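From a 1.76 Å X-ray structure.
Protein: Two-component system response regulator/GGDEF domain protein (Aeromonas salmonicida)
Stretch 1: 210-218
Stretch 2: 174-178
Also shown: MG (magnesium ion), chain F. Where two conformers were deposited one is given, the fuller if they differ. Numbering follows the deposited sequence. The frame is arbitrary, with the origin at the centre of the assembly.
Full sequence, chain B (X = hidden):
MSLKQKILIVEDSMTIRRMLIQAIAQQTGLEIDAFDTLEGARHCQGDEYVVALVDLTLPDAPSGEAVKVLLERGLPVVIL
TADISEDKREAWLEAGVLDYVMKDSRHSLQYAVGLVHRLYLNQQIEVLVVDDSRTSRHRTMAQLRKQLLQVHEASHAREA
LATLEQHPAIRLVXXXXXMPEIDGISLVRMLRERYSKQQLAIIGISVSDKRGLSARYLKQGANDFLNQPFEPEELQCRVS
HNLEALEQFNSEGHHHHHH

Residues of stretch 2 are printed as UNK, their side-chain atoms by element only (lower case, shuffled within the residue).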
# COMPACT_ATOMS: atom_id res chain seq x y z
N LYS B 210 -0.33 -5.05 21.06
CA LYS B 210 -1.50 -5.88 21.41
C LYS B 210 -2.88 -5.23 21.15
O LYS B 210 -3.89 -5.93 21.14
CB LYS B 210 -1.40 -6.41 22.86
CG LYS B 210 -1.61 -5.37 23.95
CD LYS B 210 -1.59 -6.00 25.36
CE LYS B 210 -2.96 -6.58 25.78
NZ LYS B 210 -2.85 -7.37 27.06
N ARG B 211 -2.92 -3.91 20.93
CA ARG B 211 -4.21 -3.23 20.71
C ARG B 211 -4.76 -3.41 19.29
O ARG B 211 -5.94 -3.09 19.04
CB ARG B 211 -4.12 -1.74 21.08
CG ARG B 211 -3.97 -1.50 22.58
CD ARG B 211 -3.58 -0.05 22.84
NE ARG B 211 -2.33 0.29 22.17
CZ ARG B 211 -1.84 1.53 22.10
NH1 ARG B 211 -2.47 2.54 22.68
NH2 ARG B 211 -0.69 1.74 21.46
N GLY B 212 -3.93 -3.95 18.39
CA GLY B 212 -4.30 -4.28 17.01
C GLY B 212 -4.84 -3.07 16.25
O GLY B 212 -5.88 -3.14 15.59
N LEU B 213 -4.11 -1.97 16.34
CA LEU B 213 -4.65 -0.69 15.90
C LEU B 213 -4.80 -0.60 14.37
O LEU B 213 -5.81 -0.06 13.88
CB LEU B 213 -3.89 0.48 16.52
CG LEU B 213 -4.01 0.66 18.05
CD1 LEU B 213 -2.99 1.66 18.59
CD2 LEU B 213 -5.44 1.04 18.52
N SER B 214 -3.82 -1.12 13.63
CA SER B 214 -3.93 -1.12 12.17
C SER B 214 -5.21 -1.82 11.71
O SER B 214 -5.93 -1.31 10.86
CB SER B 214 -2.72 -1.78 11.50
OG SER B 214 -1.62 -0.91 11.52
N ALA B 215 -5.49 -2.99 12.27
CA ALA B 215 -6.72 -3.72 11.91
C ALA B 215 -7.97 -2.90 12.25
O ALA B 215 -8.92 -2.89 11.48
CB ALA B 215 -6.77 -5.09 12.62
N ARG B 216 -7.96 -2.23 13.39
CA ARG B 216 -9.10 -1.44 13.80
C ARG B 216 -9.32 -0.28 12.83
O ARG B 216 -10.44 -0.02 12.41
CB ARG B 216 -8.90 -0.90 15.22
CG ARG B 216 -9.17 -1.92 16.34
CD ARG B 216 -9.04 -1.27 17.74
NE ARG B 216 -9.99 -0.16 17.95
CZ ARG B 216 -9.88 0.77 18.90
NH1 ARG B 216 -8.85 0.76 19.74
NH2 ARG B 216 -10.79 1.73 19.01
N TYR B 217 -8.23 0.38 12.45
CA TYR B 217 -8.30 1.42 11.43
C TYR B 217 -8.91 0.89 10.13
O TYR B 217 -9.81 1.51 9.57
CB TYR B 217 -6.91 1.96 11.12
CG TYR B 217 -6.42 3.15 11.92
CD1 TYR B 217 -7.16 4.33 12.00
CD2 TYR B 217 -5.17 3.11 12.55
CE1 TYR B 217 -6.65 5.42 12.72
CE2 TYR B 217 -4.65 4.21 13.23
CZ TYR B 217 -5.38 5.34 13.31
OH TYR B 217 -4.84 6.42 13.99
N LEU B 218 -8.38 -0.23 9.65
CA LEU B 218 -8.85 -0.83 8.39
C LEU B 218 -10.35 -1.21 8.43
O LEU B 218 -11.11 -0.91 7.47
CB LEU B 218 -7.95 -2.01 8.00
CG LEU B 218 -6.53 -1.60 7.57
CD1 LEU B 218 -5.62 -2.86 7.46
CD2 LEU B 218 -6.59 -0.85 6.23
N UNK B 174 -3.56 11.75 7.00
CA UNK B 174 -2.76 10.84 7.81
C UNK B 174 -3.08 11.10 9.27
O UNK B 174 -2.99 12.22 9.73
c UNK B 174 0.74 10.63 6.17
c UNK B 174 -0.75 10.86 6.10
c UNK B 174 -1.26 11.05 7.54
c UNK B 174 -0.98 12.10 5.22
N UNK B 175 -3.45 10.05 9.99
CA UNK B 175 -4.09 10.17 11.32
C UNK B 175 -3.32 9.41 12.40
O UNK B 175 -3.22 8.21 12.36
c UNK B 175 -5.54 9.63 11.28
c UNK B 175 -6.35 10.40 10.25
c UNK B 175 -6.20 9.81 12.66
N UNK B 176 -2.83 10.16 13.38
CA UNK B 176 -2.23 9.62 14.59
C UNK B 176 -3.30 9.00 15.47
O UNK B 176 -4.34 9.62 15.73
c UNK B 176 -1.56 10.79 15.33
c UNK B 176 -0.91 10.38 16.65
o UNK B 176 -0.41 9.24 16.77
o UNK B 176 -0.91 11.23 17.56
N UNK B 177 -3.04 7.79 15.97
CA UNK B 177 -4.00 7.20 16.87
C UNK B 177 -4.06 7.90 18.23
O UNK B 177 -5.13 8.30 18.68
c UNK B 177 -4.05 4.98 19.44
o UNK B 177 -6.90 3.78 21.38
c UNK B 177 -4.61 5.16 18.18
c UNK B 177 -5.97 4.91 18.02
c UNK B 177 -3.78 5.70 17.03
c UNK B 177 -4.82 4.52 20.51
c UNK B 177 -6.14 4.25 20.32
c UNK B 177 -6.73 4.44 19.08
N UNK B 178 -2.92 8.07 18.91
CA UNK B 178 -3.00 8.46 20.30
C UNK B 178 -3.02 9.97 20.45
O UNK B 178 -2.01 10.64 20.28
o UNK B 178 -2.45 8.59 26.74
c UNK B 178 -1.09 8.56 24.78
c UNK B 178 -2.04 8.00 22.62
c UNK B 178 -1.88 7.80 21.14
c UNK B 178 -3.29 7.84 23.24
c UNK B 178 -0.95 8.36 23.41
c UNK B 178 -3.44 8.03 24.62
c UNK B 178 -2.33 8.39 25.37
MG MG F . -0.21 11.28 19.42
O HOH W 1 0.61 9.35 19.14
O HOH W 2 0.61 11.40 21.37
O HOH W 3 1.60 12.03 18.63

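Position 174 carries four side-chain carbons and no heteroatom, the chain forks at its second carbon, and none of it touches stretch 1. That pattern is a leucine skeleton, so the assignment rests on the atoms alone: Leu 174, in the strand, with chi1 in the m well. The nearest approach to the other stretch is Leu 174 CB to Tyr 217 OH, 8.7 Å.

At position 175 there are three carbons, one bonded to the backbone and carrying the other two. One of these two branch carbons approaches Tyr 217 OH, and the backbone comes closer still: the O of 175 is 2.9 Å from Tyr 217 OH. Branching at CB without oxygen identifies Val 175. Its CA-to-CB bond points toward the helix, and Val 175 CG1 lies 3.9 Å from Tyr 217 OH.

Position 176 has two carbons, the second bearing two oxygens, which is a carboxylate one methylene from the backbone: Asp 176. Its CA-to-CB bond points away from the helix, and the carboxylate serves the magnesium ion instead. Asp 176 OD2 binds MG at 2.0 Å, while OD1 accepts a hydrogen bond of 2.6 Å from water 1, itself a ligand of the metal. Magnesium binding by an aspartate is in keeping with a response regulator.

Position 177 shows one carbon followed by a ring of six carbons bearing one oxygen. Leu 213 lies over one face of this ring, and Arg 211 NH1 approaches it obliquely. A phenol on a methylene is Tyr 177. Leu 213 CD2 sits 3.8 Å from the ring centroid, 14° off the normal, a CH-pi contact; Leu 213 CD1 is 3.6 Å from Tyr 177 CD2, and Arg 211 NH1 is 3.8 Å from Tyr 177 CE2.

The same phenol pattern recurs at position 178, one carbon and a six-carbon ring with one oxygen, giving Tyr 178. Here CA-to-CB points sideways, and the closest approach is Tyr 178 CD1 to Arg 211 NH1, 5.4 Å. Tyr 178 O binds MG at 2.1 Å.

The contact buries 301 Å² in total and centres on Tyr 177, which has the largest covered area. Leu 213, just after the N-cap Gly 212, packs on the Tyr 177 ring; one turn later, Tyr 217 extends its phenol to the backbone where the strand ends, its CZ 4.1 Å from Tyr 177 CB. Tyr 217 OH also lies 3.0 Å from Tyr 177 N, but the angle is too poor for a hydrogen bond. Leu 213 and Tyr 217 pack against Tyr 177 on the helix side, while the Asp 176 carboxylate binds the metal.

Stretch 2 (174-178) LVDYY
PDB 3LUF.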